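Local coordinates for protein AcrVIA1 (PDB 6VRB) that probably acts as an anti-CRISPR protein that inhibits the RNA-guided ribonuclease Cas13a of type VI-A CRISPR systems, at residues F51-S56 with V76-G81; C120-T125 with T141-E146. All blocks are in the same frame, centred on the assembly; numbering follows the deposited sequence.

How the contacts relate
Both contacts border strand 59-62, whose Leu61 meets Trp54 and Val76 of contact 1 and Leu121 and Ala122 of contact 2, and both reach Ile163 of helix 163-175, through Ile77 and Val124. Their centres lie 16 Å apart. Contact 1 is the more buried, though centred about 17 Å from the chain centre; it packs the C-terminal part of helix 44-53 on strand 73-78 without hydrogen bonds between its two segments. Contact 2, about 3 Å from the chain centre but only partly buried, joins the chain after helix 115-121, with the start of strand 124-126, to strand 140-142 and the residues after it, with Asn143 as donor to backbone carbonyls.

Contact 1: F51-S56 with V76-G81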
loop_
_atom_site.group_PDB
_atom_site.type_symbol
_atom_site.label_atom_id
_atom_site.label_comp_id
_atom_site.label_asym_id
_atom_site.label_seq_id
_atom_site.Cartn_x
_atom_site.Cartn_y
_atom_site.Cartn_z
ATOM N N PHE C 51 10.476 -20.535 -35.626
ATOM C CA PHE C 51 11.217 -21.521 -34.842
ATOM C C PHE C 51 12.061 -22.445 -35.708
ATOM O O PHE C 51 12.141 -23.646 -35.449
ATOM C CB PHE C 51 10.225 -22.350 -34.034
ATOM C CG PHE C 51 9.555 -21.623 -32.918
ATOM C CD1 PHE C 51 10.138 -21.561 -31.671
ATOM C CD2 PHE C 51 8.324 -21.033 -33.107
ATOM C CE1 PHE C 51 9.510 -20.907 -30.639
ATOM C CE2 PHE C 51 7.695 -20.375 -32.079
ATOM C CZ PHE C 51 8.289 -20.312 -30.843
ATOM N N GLU C 52 12.722 -21.912 -36.708
ATOM C CA GLU C 52 13.656 -22.670 -37.525
ATOM C C GLU C 52 14.942 -21.911 -37.781
ATOM O O GLU C 52 16.002 -22.533 -37.886
ATOM C CB GLU C 52 13.003 -23.035 -38.865
ATOM C CG GLU C 52 13.789 -23.991 -39.741
ATOM C CD GLU C 52 13.070 -24.320 -41.036
ATOM O OE1 GLU C 52 11.973 -23.769 -41.266
ATOM O OE2 GLU C 52 13.603 -25.131 -41.825
ATOM N N MET C 53 14.798 -20.603 -38.014
ATOM C CA MET C 53 15.960 -19.688 -38.132
ATOM C C MET C 53 16.585 -19.579 -36.738
ATOM O O MET C 53 17.823 -19.643 -36.628
ATOM C CB MET C 53 15.500 -18.301 -38.588
ATOM C CG MET C 53 14.861 -18.300 -39.961
ATOM S SD MET C 53 14.461 -16.632 -40.536
ATOM C CE MET C 53 13.098 -16.222 -39.448
ATOM N N TRP C 54 15.728 -19.459 -35.718
ATOM C CA TRP C 54 16.152 -19.330 -34.297
ATOM C C TRP C 54 16.877 -20.602 -33.853
ATOM O O TRP C 54 17.953 -20.486 -33.237
ATOM C CB TRP C 54 14.921 -19.059 -33.422
ATOM C CG TRP C 54 15.208 -18.957 -31.955
ATOM C CD1 TRP C 54 16.003 -18.037 -31.336
ATOM C CD2 TRP C 54 14.682 -19.795 -30.911
ATOM N NE1 TRP C 54 16.018 -18.254 -29.985
ATOM C CE2 TRP C 54 15.216 -19.323 -29.694
ATOM C CE3 TRP C 54 13.820 -20.896 -30.884
ATOM C CZ2 TRP C 54 14.913 -19.916 -28.469
ATOM C CZ3 TRP C 54 13.523 -21.479 -29.673
ATOM C CH2 TRP C 54 14.064 -20.995 -28.483
ATOM N N LYS C 55 16.318 -21.765 -34.195
ATOM C CA LYS C 55 16.921 -23.075 -33.838
ATOM C C LYS C 55 18.265 -23.217 -34.558
ATOM O O LYS C 55 19.235 -23.670 -33.924
ATOM C CB LYS C 55 15.971 -24.204 -34.248
ATOM C CG LYS C 55 16.208 -25.538 -33.555
ATOM C CD LYS C 55 15.973 -25.476 -32.063
ATOM C CE LYS C 55 14.692 -24.755 -31.709
ATOM N NZ LYS C 55 13.572 -25.189 -32.577
ATOM N N SER C 56 18.351 -22.723 -35.797
ATOM C CA SER C 56 19.603 -22.807 -36.596
ATOM C C SER C 56 20.725 -22.057 -35.871
ATOM O O SER C 56 20.459 -20.962 -35.343
ATOM C CB SER C 56 19.391 -22.248 -37.977
ATOM O OG SER C 56 19.293 -20.833 -37.937
ATOM N N VAL C 76 14.312 -12.524 -35.427
ATOM C CA VAL C 76 15.449 -13.373 -35.778
ATOM C C VAL C 76 16.012 -12.900 -37.105
ATOM O O VAL C 76 15.301 -12.882 -38.115
ATOM C CB VAL C 76 15.054 -14.854 -35.875
ATOM C CG1 VAL C 76 16.240 -15.658 -36.316
ATOM C CG2 VAL C 76 14.576 -15.366 -34.560
ATOM N N ILE C 77 17.289 -12.545 -37.118
ATOM C CA ILE C 77 17.968 -12.107 -38.328
ATOM C C ILE C 77 18.882 -13.226 -38.801
ATOM O O ILE C 77 19.774 -13.663 -38.065
ATOM C CB ILE C 77 18.754 -10.808 -38.095
ATOM C CG1 ILE C 77 17.790 -9.682 -37.737
ATOM C CG2 ILE C 77 19.536 -10.454 -39.327
ATOM C CD1 ILE C 77 18.464 -8.438 -37.258
ATOM N N GLU C 78 18.662 -13.684 -40.027
ATOM C CA GLU C 78 19.436 -14.763 -40.617
ATOM C C GLU C 78 20.744 -14.166 -41.148
ATOM O O GLU C 78 20.922 -12.947 -41.163
ATOM C CB GLU C 78 18.564 -15.474 -41.659
ATOM C CG GLU C 78 19.079 -16.782 -42.276
ATOM C CD GLU C 78 19.267 -17.893 -41.261
ATOM O OE1 GLU C 78 18.562 -17.901 -40.235
ATOM O OE2 GLU C 78 20.134 -18.761 -41.490
ATOM N N LYS C 79 21.680 -15.026 -41.565
ATOM C CA LYS C 79 23.010 -14.578 -41.968
ATOM C C LYS C 79 22.965 -13.748 -43.247
ATOM O O LYS C 79 23.768 -12.823 -43.421
ATOM C CB LYS C 79 23.922 -15.794 -42.134
ATOM C CG LYS C 79 25.373 -15.465 -42.389
ATOM C CD LYS C 79 25.938 -14.651 -41.239
ATOM C CE LYS C 79 26.038 -15.472 -39.967
ATOM N NZ LYS C 79 26.641 -14.683 -38.856
ATOM N N ASP C 80 22.020 -14.031 -44.135
ATOM C CA ASP C 80 21.834 -13.249 -45.355
ATOM C C ASP C 80 20.429 -12.664 -45.339
ATOM O O ASP C 80 19.510 -13.221 -45.944
ATOM C CB ASP C 80 22.070 -14.107 -46.585
ATOM C CG ASP C 80 23.521 -14.502 -46.746
ATOM O OD1 ASP C 80 24.399 -13.740 -46.291
ATOM O OD2 ASP C 80 23.786 -15.576 -47.325
ATOM N N GLY C 81 20.276 -11.520 -44.669
ATOM C CA GLY C 81 18.975 -10.871 -44.578
ATOM C C GLY C 81 17.988 -11.686 -43.763
ATOM O O GLY C 81 18.332 -12.255 -42.719
#
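Val76 meets both Met53 and Trp54, one methyl to each, where residues of the C-terminal part of helix 44-53 and just after it lie on strand 73-78. The apolar part of the contact rests on these two methyls. With CG1 anti to the backbone N (chi1 177°), Val76 places that methyl 3.6 Å from Met53 CB. The other methyl, Val76 CG2, comes to 3.9 Å from Trp54 CB and approaches the indole obliquely. The indole itself leads away from the strand, to a ring contact with Trp50, an edge-to-face contact with Phe91 and a cation-pi interaction with Lys32. Val76 also leans on Leu61 of the neighbouring strand 59-62, and Met53 on Leu84 of strand 83-87, which extends the apolar layer over the three-stranded sheet.

The polar part lies at Glu78. Its chain bends at chi2 (62°), bringing the carboxylate back toward segment 51-56, where the side chains of Met53 and Glu78 cross obliquely. Glu78 OE1 is 3.5 Å from Met53 CB and 3.7 Å from Met53 CG, a van der Waals contact between a carboxylate oxygen and the methionine stem. Glu78 OE1 is also 3.8 Å from Ser56 OG, too far for a hydrogen bond.

The two segments share no hydrogen bond or salt bridge, so the direct contact between them is one of van der Waals packing. Its chemistry passes from the buried Val76, Met53 and Trp54 to the partly exposed Glu78 and Ser56, which puts the polar groups at the edge of the apolar patch.

Contact 2: C120-T125 with T141-E146; sequences CLADVT and THNETE
Asn143 reaches from the end of strand 140-142 to the carbonyls of Ala122 and Asp123, just beyond the end of helix 115-121. Its side-chain amide gives the straighter bond: Asn143 ND2 donates to Ala122 O at 3.1 Å, with an N-H...O angle of 154°. The donor stands well above the carbonyl plane of Ala122. Asn143 CG, anti to its own carbonyl carbon (chi1 -75°), lies beside the backbone N, and both donors of the residue face segment 120-125. Asn143 N makes a second, weak bond to Asp123 O at 2.9 Å (angle 125°). Asp123 O also lies in the plane of the His142 ring, at its edge, 3.4 Å from His142 CD2.

Thr141 O takes a CA-H...O contact from Val124 CA at 3.3 Å and lies against Val124 CG1. The hydroxyl of Thr141 is used within its own segment, Thr141 OG1 donating to His142 O at 3.0 Å. Thr125 and Thr141 lie side by side, pointing the same way, with Thr125 OG1 against Thr141 CG2. Thr125 CG2 packs 3.7 Å from Asn143 ND2.

Strands 124-126 and 140-142 run antiparallel and are only loosely paired. Asp123 and Val124 bond through their backbones to Leu61 and Phe63, at and just beyond strand 59-62, while helix 163-175 receives Val124 on Ile163 and His142 on Ile170. Helix 115-121 packs on helix 21-33 through Cys120 on Val24 and Leu121 on Ile28.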
loop_
_atom_site.group_PDB
_atom_site.type_symbol
_atom_site.label_atom_id
_atom_site.label_comp_id
_atom_site.label_asym_id
_atom_site.label_seq_id
_atom_site.Cartn_x
_atom_site.Cartn_y
_atom_site.Cartn_z
ATOM N N CYS C 120 18.820 -12.177 -21.849
ATOM C CA CYS C 120 19.800 -13.248 -21.871
ATOM C C CYS C 120 19.667 -14.120 -23.108
ATOM O O CYS C 120 20.628 -14.796 -23.480
ATOM C CB CYS C 120 19.673 -14.106 -20.614
ATOM S SG CYS C 120 20.084 -13.255 -19.072
ATOM N N LEU C 121 18.499 -14.117 -23.746
ATOM C CA LEU C 121 18.301 -14.880 -24.969
ATOM C C LEU C 121 18.810 -14.132 -26.189
ATOM O O LEU C 121 19.400 -14.736 -27.089
ATOM C CB LEU C 121 16.823 -15.212 -25.161
ATOM C CG LEU C 121 16.149 -16.226 -24.244
ATOM C CD1 LEU C 121 14.669 -16.273 -24.537
ATOM C CD2 LEU C 121 16.758 -17.586 -24.461
ATOM N N ALA C 122 18.581 -12.827 -26.246
ATOM C CA ALA C 122 18.833 -12.067 -27.459
ATOM C C ALA C 122 20.261 -11.538 -27.470
ATOM O O ALA C 122 20.985 -11.597 -26.476
ATOM C CB ALA C 122 17.822 -10.935 -27.590
ATOM N N ASP C 123 20.674 -11.007 -28.609
ATOM C CA ASP C 123 21.945 -10.316 -28.759
ATOM C C ASP C 123 21.791 -8.807 -28.722
ATOM O O ASP C 123 22.635 -8.116 -28.151
ATOM C CB ASP C 123 22.605 -10.711 -30.082
ATOM C CG ASP C 123 22.970 -12.172 -30.134
ATOM O OD1 ASP C 123 23.263 -12.752 -29.069
ATOM O OD2 ASP C 123 22.957 -12.745 -31.240
ATOM N N VAL C 124 20.722 -8.284 -29.316
ATOM C CA VAL C 124 20.478 -6.855 -29.454
ATOM C C VAL C 124 19.107 -6.575 -28.859
ATOM O O VAL C 124 18.169 -7.342 -29.086
ATOM C CB VAL C 124 20.531 -6.420 -30.936
ATOM C CG1 VAL C 124 20.291 -4.934 -31.098
ATOM C CG2 VAL C 124 21.847 -6.807 -31.572
ATOM N N THR C 125 18.985 -5.502 -28.077
ATOM C CA THR C 125 17.672 -5.003 -27.701
ATOM C C THR C 125 17.486 -3.598 -28.257
ATOM O O THR C 125 18.449 -2.851 -28.436
ATOM C CB THR C 125 17.448 -4.987 -26.184
ATOM O OG1 THR C 125 18.244 -3.970 -25.583
ATOM C CG2 THR C 125 17.827 -6.309 -25.573
ATOM N N THR C 141 21.878 -1.785 -28.651
ATOM C CA THR C 141 22.895 -2.236 -27.716
ATOM C C THR C 141 23.271 -3.676 -28.022
ATOM O O THR C 141 22.561 -4.392 -28.725
ATOM C CB THR C 141 22.441 -2.114 -26.256
ATOM O OG1 THR C 141 23.544 -2.408 -25.394
ATOM C CG2 THR C 141 21.346 -3.075 -25.964
ATOM N N HIS C 142 24.420 -4.080 -27.502
ATOM C CA HIS C 142 24.834 -5.470 -27.487
ATOM C C HIS C 142 24.611 -5.993 -26.079
ATOM O O HIS C 142 24.633 -5.233 -25.109
ATOM C CB HIS C 142 26.303 -5.614 -27.886
ATOM C CG HIS C 142 26.704 -7.012 -28.235
ATOM N ND1 HIS C 142 28.018 -7.420 -28.272
ATOM C CD2 HIS C 142 25.967 -8.085 -28.602
ATOM C CE1 HIS C 142 28.072 -8.691 -28.623
ATOM N NE2 HIS C 142 26.841 -9.119 -28.830
ATOM N N ASN C 143 24.360 -7.292 -25.962
ATOM C CA ASN C 143 24.103 -7.863 -24.652
ATOM C C ASN C 143 25.300 -8.565 -24.037
ATOM O O ASN C 143 25.396 -8.596 -22.808
ATOM C CB ASN C 143 22.919 -8.833 -24.709
ATOM C CG ASN C 143 21.589 -8.115 -24.797
ATOM O OD1 ASN C 143 21.373 -7.108 -24.127
ATOM N ND2 ASN C 143 20.689 -8.634 -25.617
ATOM N N GLU C 144 26.205 -9.127 -24.847
ATOM C CA GLU C 144 27.437 -9.692 -24.304
ATOM C C GLU C 144 28.314 -8.606 -23.703
ATOM O O GLU C 144 28.676 -8.671 -22.524
ATOM C CB GLU C 144 28.208 -10.439 -25.386
ATOM C CG GLU C 144 27.552 -11.707 -25.889
ATOM C CD GLU C 144 28.403 -12.407 -26.936
ATOM O OE1 GLU C 144 29.435 -11.831 -27.343
ATOM O OE2 GLU C 144 28.042 -13.530 -27.348
ATOM N N THR C 145 28.656 -7.600 -24.499
ATOM C CA THR C 145 29.238 -6.361 -24.031
ATOM C C THR C 145 28.090 -5.421 -23.670
ATOM O O THR C 145 26.942 -5.855 -23.520
ATOM C CB THR C 145 30.157 -5.791 -25.107
ATOM O OG1 THR C 145 29.375 -5.451 -26.256
ATOM C CG2 THR C 145 31.187 -6.824 -25.511
ATOM N N GLU C 146 28.394 -4.140 -23.498
ATOM C CA GLU C 146 27.338 -3.151 -23.325
ATOM C C GLU C 146 27.538 -1.951 -24.239
ATOM O O GLU C 146 27.248 -0.820 -23.838
ATOM C CB GLU C 146 27.232 -2.710 -21.863
ATOM C CG GLU C 146 26.701 -3.801 -20.937
ATOM C CD GLU C 146 26.598 -3.369 -19.491
ATOM O OE1 GLU C 146 27.044 -2.247 -19.166
ATOM O OE2 GLU C 146 26.072 -4.157 -18.677
#